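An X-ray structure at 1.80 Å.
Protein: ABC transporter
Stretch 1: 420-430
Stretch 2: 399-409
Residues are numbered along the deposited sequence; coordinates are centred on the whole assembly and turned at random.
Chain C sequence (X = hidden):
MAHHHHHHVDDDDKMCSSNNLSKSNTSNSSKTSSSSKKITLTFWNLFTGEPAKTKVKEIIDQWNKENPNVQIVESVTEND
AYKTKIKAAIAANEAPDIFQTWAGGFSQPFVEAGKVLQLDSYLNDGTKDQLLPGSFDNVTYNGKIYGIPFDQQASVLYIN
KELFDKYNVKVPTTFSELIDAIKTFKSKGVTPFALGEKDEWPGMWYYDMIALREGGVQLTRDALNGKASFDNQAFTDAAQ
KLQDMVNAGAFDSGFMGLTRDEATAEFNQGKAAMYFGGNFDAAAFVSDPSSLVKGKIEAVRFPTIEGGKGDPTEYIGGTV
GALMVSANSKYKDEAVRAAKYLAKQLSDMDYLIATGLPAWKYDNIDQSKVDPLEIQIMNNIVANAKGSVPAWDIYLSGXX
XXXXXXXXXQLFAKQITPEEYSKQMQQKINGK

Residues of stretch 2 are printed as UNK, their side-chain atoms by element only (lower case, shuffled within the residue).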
ATOM      1  N   GLU C 420      16.881  19.981   8.277  1.00 46.32           N
ATOM      2  CA  GLU C 420      17.209  20.068   6.855  1.00 46.61           C
ATOM      3  C   GLU C 420      16.223  19.279   6.037  1.00 51.45           C
ATOM      4  O   GLU C 420      15.895  19.665   4.906  1.00 61.28           O
ATOM      5  CB  GLU C 420      18.642  19.623   6.564  1.00 51.02           C
ATOM      6  CG  GLU C 420      19.635  20.782   6.617  1.00 51.94           C
ATOM      7  CD  GLU C 420      19.274  21.865   5.603  1.00 57.68           C
ATOM      8  OE1 GLU C 420      19.057  21.527   4.407  1.00 54.56           O
ATOM      9  OE2 GLU C 420      19.184  23.059   5.990  1.00 64.69           O
ATOM     10  N   TYR C 421      15.734  18.185   6.617  1.00 43.02           N
ATOM     11  CA  TYR C 421      14.724  17.397   5.955  1.00 39.31           C
ATOM     12  C   TYR C 421      13.512  18.236   5.634  1.00 31.76           C
ATOM     13  O   TYR C 421      13.089  18.243   4.518  1.00 35.35           O
ATOM     14  CB  TYR C 421      14.296  16.216   6.802  1.00 38.78           C
ATOM     15  CG  TYR C 421      13.050  15.577   6.263  1.00 34.82           C
ATOM     16  CD1 TYR C 421      13.095  14.762   5.134  1.00 31.77           C
ATOM     17  CD2 TYR C 421      11.814  15.814   6.872  1.00 35.63           C
ATOM     18  CE1 TYR C 421      11.945  14.173   4.630  1.00 31.50           C
ATOM     19  CE2 TYR C 421      10.660  15.230   6.372  1.00 34.97           C
ATOM     20  CZ  TYR C 421      10.740  14.426   5.256  1.00 31.45           C
ATOM     21  OH  TYR C 421       9.584  13.892   4.788  1.00 34.83           O
ATOM     22  N   SER C 422      12.973  18.930   6.641  1.00 40.43           N
ATOM     23  CA  SER C 422      11.724  19.648   6.515  1.00 38.58           C
ATOM     24  C   SER C 422      11.875  20.876   5.632  1.00 41.68           C
ATOM     25  O   SER C 422      10.949  21.178   4.879  1.00 43.59           O
ATOM     26  CB  SER C 422      11.134  20.021   7.869  1.00 35.07           C
ATOM     27  OG  SER C 422      10.867  18.870   8.655  1.00 34.06           O
ATOM     28  N   LYS C 423      13.037  21.551   5.732  1.00 43.55           N
ATOM     29  CA  LYS C 423      13.405  22.699   4.869  1.00 42.42           C
ATOM     30  C   LYS C 423      13.414  22.328   3.397  1.00 39.66           C
ATOM     31  O   LYS C 423      12.837  23.054   2.569  1.00 42.64           O
ATOM     32  CB  LYS C 423      14.795  23.242   5.226  1.00 46.99           C
ATOM     33  CG  LYS C 423      14.859  24.060   6.508  1.00 53.09           C
ATOM     34  CD  LYS C 423      14.705  25.561   6.251  1.00 52.78           C
ATOM     35  CE  LYS C 423      15.298  26.367   7.394  1.00 49.77           C
ATOM     36  NZ  LYS C 423      14.341  26.495   8.527  1.00 54.60           N
ATOM     37  N   GLN C 424      14.090  21.216   3.089  1.00 36.45           N
ATOM     38  CA  GLN C 424      14.189  20.696   1.744  1.00 35.52           C
ATOM     39  C   GLN C 424      12.863  20.132   1.203  1.00 38.94           C
ATOM     40  O   GLN C 424      12.658  20.123  -0.010  1.00 42.28           O
ATOM     41  CB  GLN C 424      15.317  19.675   1.628  1.00 39.14           C
ATOM     42  CG  GLN C 424      16.701  20.299   1.741  1.00 42.05           C
ATOM     43  CD  GLN C 424      17.827  19.318   1.512  1.00 42.71           C
ATOM     44  OE1 GLN C 424      17.820  18.553   0.539  1.00 50.23           O
ATOM     45  NE2 GLN C 424      18.812  19.346   2.390  1.00 42.29           N
ATOM     46  N   MET C 425      11.968  19.667   2.080  1.00 36.52           N
ATOM     47  CA  MET C 425      10.647  19.153   1.618  1.00 33.45           C
ATOM     48  C   MET C 425       9.849  20.345   1.113  1.00 35.27           C
ATOM     49  O   MET C 425       9.288  20.313   0.006  1.00 36.83           O
ATOM     50  CB  MET C 425       9.894  18.390   2.720  1.00 30.57           C
ATOM     51  CG  MET C 425      10.316  16.928   2.899  1.00 28.53           C
ATOM     52  SD  MET C 425       9.783  15.825   1.563  1.00 23.54           S
ATOM     53  CE  MET C 425       8.028  16.003   1.860  1.00 27.84           C
ATOM     54  N   GLN C 426       9.873  21.429   1.882  1.00 37.45           N
ATOM     55  CA  GLN C 426       9.131  22.631   1.524  1.00 38.23           C
ATOM     56  C   GLN C 426       9.689  23.369   0.288  1.00 41.48           C
ATOM     57  O   GLN C 426       8.904  23.787  -0.582  1.00 40.83           O
ATOM     58  CB  GLN C 426       8.998  23.552   2.722  1.00 37.21           C
ATOM     59  CG  GLN C 426       8.336  24.884   2.424  1.00 37.69           C
ATOM     60  CD  GLN C 426       6.839  24.786   2.194  1.00 36.66           C
ATOM     61  OE1 GLN C 426       6.189  23.721   2.402  1.00 32.53           O
ATOM     62  NE2 GLN C 426       6.252  25.915   1.812  1.00 35.19           N
ATOM     63  N   GLN C 427      11.016  23.499   0.199  1.00 43.26           N
ATOM     64  CA  GLN C 427      11.659  24.139  -0.951  1.00 42.45           C
ATOM     65  C   GLN C 427      11.505  23.355  -2.267  1.00 44.70           C
ATOM     66  O   GLN C 427      11.235  23.948  -3.330  1.00 48.49           O
ATOM     67  CB  GLN C 427      13.144  24.423  -0.666  1.00 44.98           C
ATOM     68  CG  GLN C 427      13.961  24.780  -1.916  1.00 46.15           C
ATOM     69  CD  GLN C 427      13.789  26.223  -2.385  1.00 49.67           C
ATOM     70  OE1 GLN C 427      12.800  26.902  -2.075  1.00 52.47           O
ATOM     71  NE2 GLN C 427      14.770  26.692  -3.135  1.00 47.65           N
ATOM     72  N   LYS C 428      11.678  22.036  -2.203  1.00 41.82           N
ATOM     73  CA  LYS C 428      11.708  21.219  -3.416  1.00 42.78           C
ATOM     74  C   LYS C 428      10.321  20.868  -3.962  1.00 43.30           C
ATOM     75  O   LYS C 428      10.142  20.684  -5.177  1.00 39.21           O
ATOM     76  CB  LYS C 428      12.530  19.959  -3.198  1.00 41.46           C
ATOM     77  CG  LYS C 428      14.024  20.179  -3.203  1.00 34.12           C
ATOM     78  CD  LYS C 428      14.668  19.039  -2.436  1.00 36.40           C
ATOM     79  CE  LYS C 428      16.179  19.132  -2.436  1.00 34.69           C
ATOM     80  NZ  LYS C 428      16.524  18.528  -3.725  1.00 33.02           N
ATOM     81  N   ILE C 429       9.339  20.784  -3.062  1.00 41.91           N
ATOM     82  CA  ILE C 429       7.927  20.518  -3.427  1.00 37.29           C
ATOM     83  C   ILE C 429       7.074  21.793  -3.605  1.00 37.45           C
ATOM     84  O   ILE C 429       6.269  21.903  -4.552  1.00 38.57           O
ATOM     85  CB  ILE C 429       7.250  19.564  -2.397  1.00 30.80           C
ATOM     86  CG1 ILE C 429       7.987  18.229  -2.387  1.00 35.62           C
ATOM     87  CG2 ILE C 429       5.757  19.348  -2.704  1.00 32.84           C
ATOM     88  CD1 ILE C 429       7.673  17.334  -1.191  1.00 32.94           C
ATOM     89  N   ASN C 430       7.197  22.750  -2.689  1.00 40.60           N
ATOM     90  CA  ASN C 430       6.381  23.973  -2.788  1.00 40.93           C
ATOM     91  C   ASN C 430       7.124  25.310  -2.817  1.00 42.93           C
ATOM     92  O   ASN C 430       7.789  25.685  -3.761  1.00 47.22           O
ATOM     93  CB  ASN C 430       5.429  24.104  -1.596  1.00 42.98           C
ATOM     94  CG  ASN C 430       4.590  22.837  -1.289  1.00 47.60           C
ATOM     95  OD1 ASN C 430       4.153  22.051  -2.157  1.00 39.62           O
ATOM     96  ND2 ASN C 430       4.339  22.647   0.012  1.00 48.31           N
ATOM     97  N   UNK C 399       7.550  14.198  -9.687  1.00 34.48           N
ATOM     98  CA  UNK C 399       8.715  14.716  -9.005  1.00 32.07           C
ATOM     99  C   UNK C 399       8.513  14.960  -7.511  1.00 28.65           C
ATOM    100  O   UNK C 399       9.471  14.823  -6.730  1.00 26.53           O
ATOM    101  c   UNK C 399       9.202  15.992  -9.727  1.00 35.29           C
ATOM    102  o   UNK C 399       9.811  14.540 -11.557  1.00 39.60           O
ATOM    103  o   UNK C 399       9.665  16.679 -12.010  1.00 35.65           O
ATOM    104  c   UNK C 399       9.578  15.721 -11.207  1.00 35.14           C
ATOM    105  N   UNK C 400       7.314  15.398  -7.115  1.00 27.86           N
ATOM    106  CA  UNK C 400       7.051  15.614  -5.691  1.00 25.04           C
ATOM    107  C   UNK C 400       7.149  14.291  -4.951  1.00 28.35           C
ATOM    108  O   UNK C 400       7.712  14.227  -3.842  1.00 32.82           O
ATOM    109  c   UNK C 400       5.705  16.277  -5.447  1.00 21.36           C
ATOM    110  N   UNK C 401       6.644  13.219  -5.561  1.00 22.96           N
ATOM    111  CA  UNK C 401       6.618  11.952  -4.829  1.00 27.35           C
ATOM    112  C   UNK C 401       8.013  11.339  -4.746  1.00 29.56           C
ATOM    113  O   UNK C 401       8.363  10.659  -3.744  1.00 26.32           O
ATOM    114  c   UNK C 401       5.654  10.998  -5.489  1.00 24.54           C
ATOM    115  N   UNK C 402       8.814  11.553  -5.805  1.00 25.65           N
ATOM    116  CA  UNK C 402      10.159  11.067  -5.757  1.00 29.59           C
ATOM    117  C   UNK C 402      10.964  11.859  -4.719  1.00 31.59           C
ATOM    118  O   UNK C 402      11.764  11.270  -3.989  1.00 33.12           O
ATOM    119  c   UNK C 402      10.808  11.126  -7.112  1.00 37.00           C
ATOM    120  c   UNK C 402      12.056   8.977  -7.091  1.00 38.48           C
ATOM    121  o   UNK C 402      11.617   8.386  -8.097  1.00 40.51           O
ATOM    122  n   UNK C 402      12.492   8.328  -5.988  1.00 30.22           N
ATOM    123  c   UNK C 402      12.157  10.479  -7.072  1.00 37.61           C
ATOM    124  N   UNK C 403      10.725  13.172  -4.633  1.00 31.64           N
ATOM    125  CA  UNK C 403      11.429  14.062  -3.687  1.00 31.84           C
ATOM    126  C   UNK C 403      11.306  13.508  -2.230  1.00 34.10           C
ATOM    127  O   UNK C 403      12.332  13.280  -1.534  1.00 30.57           O
ATOM    128  c   UNK C 403      11.481  16.419  -2.676  1.00 38.74           C
ATOM    129  o   UNK C 403      11.389  16.110  -5.098  1.00 32.64           O
ATOM    130  c   UNK C 403      10.960  15.543  -3.829  1.00 35.90           C
ATOM    131  N   UNK C 404      10.056  13.297  -1.797  1.00 31.31           N
ATOM    132  CA  UNK C 404       9.738  12.679  -0.508  1.00 30.63           C
ATOM    133  C   UNK C 404      10.486  11.384  -0.320  1.00 28.69           C
ATOM    134  O   UNK C 404      11.211  11.230   0.647  1.00 23.34           O
ATOM    135  c   UNK C 404       7.795  11.982   1.021  1.00 29.03           C
ATOM    136  c   UNK C 404       6.881  11.024   1.394  1.00 27.72           C
ATOM    137  c   UNK C 404       8.216  12.477  -0.357  1.00 31.62           C
ATOM    138  n   UNK C 404       8.362  12.432   2.155  1.00 31.68           N
ATOM    139  n   UNK C 404       6.911  10.949   2.739  1.00 34.28           N
ATOM    140  c   UNK C 404       7.836  11.806   3.194  1.00 31.73           C
ATOM    141  N   UNK C 405      10.333  10.449  -1.262  1.00 30.70           N
ATOM    142  CA  UNK C 405      11.026   9.166  -1.174  1.00 28.98           C
ATOM    143  C   UNK C 405      12.518   9.309  -1.021  1.00 29.71           C
ATOM    144  O   UNK C 405      13.125   8.550  -0.242  1.00 26.53           O
ATOM    145  c   UNK C 405      10.729   8.284  -2.390  1.00 29.58           C
ATOM    146  c   UNK C 405       8.977   7.101  -3.742  1.00 25.39           C
ATOM    147  c   UNK C 405       9.896   5.980  -4.157  1.00 28.33           C
ATOM    148  c   UNK C 405       9.322   7.727  -2.411  1.00 27.27           C
ATOM    149  n   UNK C 405       9.565   5.670  -5.559  1.00 23.55           N
ATOM    150  N   UNK C 406      13.138  10.255  -1.744  1.00 29.32           N
ATOM    151  CA  UNK C 406      14.631  10.336  -1.704  1.00 31.84           C
ATOM    152  C   UNK C 406      15.150  10.887  -0.394  1.00 29.88           C
ATOM    153  O   UNK C 406      16.143  10.334   0.187  1.00 28.11           O
ATOM    154  c   UNK C 406      14.962  10.550  -4.209  1.00 39.55           C
ATOM    155  c   UNK C 406      15.231  11.158  -2.855  1.00 35.58           C
ATOM    156  o   UNK C 406      14.833  11.321  -5.198  1.00 42.67           O
ATOM    157  o   UNK C 406      14.847   9.303  -4.294  1.00 34.55           O
ATOM    158  N   UNK C 407      14.444  11.915   0.086  1.00 29.23           N
ATOM    159  CA  UNK C 407      14.740  12.579   1.329  1.00 27.03           C
ATOM    160  C   UNK C 407      14.406  11.748   2.564  1.00 25.40           C
ATOM    161  O   UNK C 407      15.040  11.869   3.585  1.00 25.91           O
ATOM    162  c   UNK C 407      14.308  15.099   0.485  1.00 29.55           C
ATOM    163  c   UNK C 407      15.774  15.518   0.618  1.00 32.58           C
ATOM    164  c   UNK C 407      13.363  16.281   0.695  1.00 26.80           C
ATOM    165  c   UNK C 407      13.930  13.899   1.397  1.00 28.35           C
ATOM    166  N   UNK C 408      13.317  11.001   2.526  1.00 27.96           N
ATOM    167  CA  UNK C 408      13.096  10.095   3.656  1.00 28.37           C
ATOM    168  C   UNK C 408      14.276   9.137   3.621  1.00 27.67           C
ATOM    169  O   UNK C 408      14.791   8.774   4.682  1.00 29.45           O
ATOM    170  c   UNK C 408      11.708   9.376   3.659  1.00 31.00           C
ATOM    171  c   UNK C 408      10.592  10.345   4.041  1.00 25.71           C
ATOM    172  c   UNK C 408      11.700   8.194   4.652  1.00 30.59           C
ATOM    173  N   UNK C 409      14.692   8.701   2.425  1.00 25.63           N
ATOM    174  CA  UNK C 409      15.799   7.731   2.361  1.00 29.15           C
ATOM    175  C   UNK C 409      17.036   8.317   3.087  1.00 31.42           C
ATOM    176  O   UNK C 409      17.576   7.692   3.976  1.00 24.18           O
ATOM    177  c   UNK C 409      16.114   7.319   0.930  1.00 28.75           C
TER

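Position 399 carries two carbons, the second bearing two oxygens: a carboxylate bonded directly to CB. Its end leads away from stretch 1, which it does not touch; this is D399. Position 400 has a single carbon, CB, 4.1 Å from I429 CG2. That is A400, and its small size accompanies the nearest backbone approach in the register, 5.5 Å from A400 CA to I429 CA.

Position 401 again has one carbon, pointing away from the partner helix yet buried: A401. Position 402 has three carbons, the third holding one oxygen and one nitrogen, and lies out of reach of stretch 1; it is Q402. Position 403 branches at CB into one oxygen and one carbon, and that carbon packs 3.7 Å from K428 CB and 3.9 Å from I429 CG1: the mark of T403, the carbon being CG2. OG1 of T403 donates to D399 O at 2.8 Å. The hydroxyl is thus satisfied within its own helix and the methyl serves the contact.

At 404, one carbon leads to a five-membered ring of three carbons and two nitrogens. Y421 OH lies at the ring's edge, and M425 SD is 4.8 Å from the ring centroid, also at the edge. This is H404, whose CE1 is 3.2 Å from Y421 OH and whose NE2 is hydrogen-bonded elsewhere in the structure.

Position 405 has four carbons in a row ending in nitrogen and points away: K405. Position 406 repeats the two-carbon carboxylate, out of reach of stretch 1: D406. Its OD1 accepts from Q402 NE2 at 3.1 Å, one turn along the same helix face and outside the contact.

Position 407 has four carbons forked at the second, a knob among Y421, Q424, M425 and K428, with more area covered by the partner than any other residue here. It is L407: its CD1 is 3.7 Å from M425 SD, its CD2 3.7 Å from Q424 OE1, and its CB 3.8 Å from Y421 CE1. Position 408 has a carbon carrying two more, one of them 3.8 Å from Y421 OH: V408, the near carbon being CG2. Position 409 is a lone carbon out of reach, A409.

The rules are compact. The two helices run nearly antiparallel, at 165°, with axes 10.0 Å apart at closest approach. Contacting positions 400, 403, 404, 407 and 408 recur at three- and four-residue steps, placing one stripe against the partner. Leucine fills the hole, alanine accompanies the close backbone approach, and threonine offers a methyl. No clear hydrogen bond crosses the interface; its 455 Å² of buried surface is made largely through packing contacts.

Stretch 2, residues 399-409: DAAQTHKDLVA
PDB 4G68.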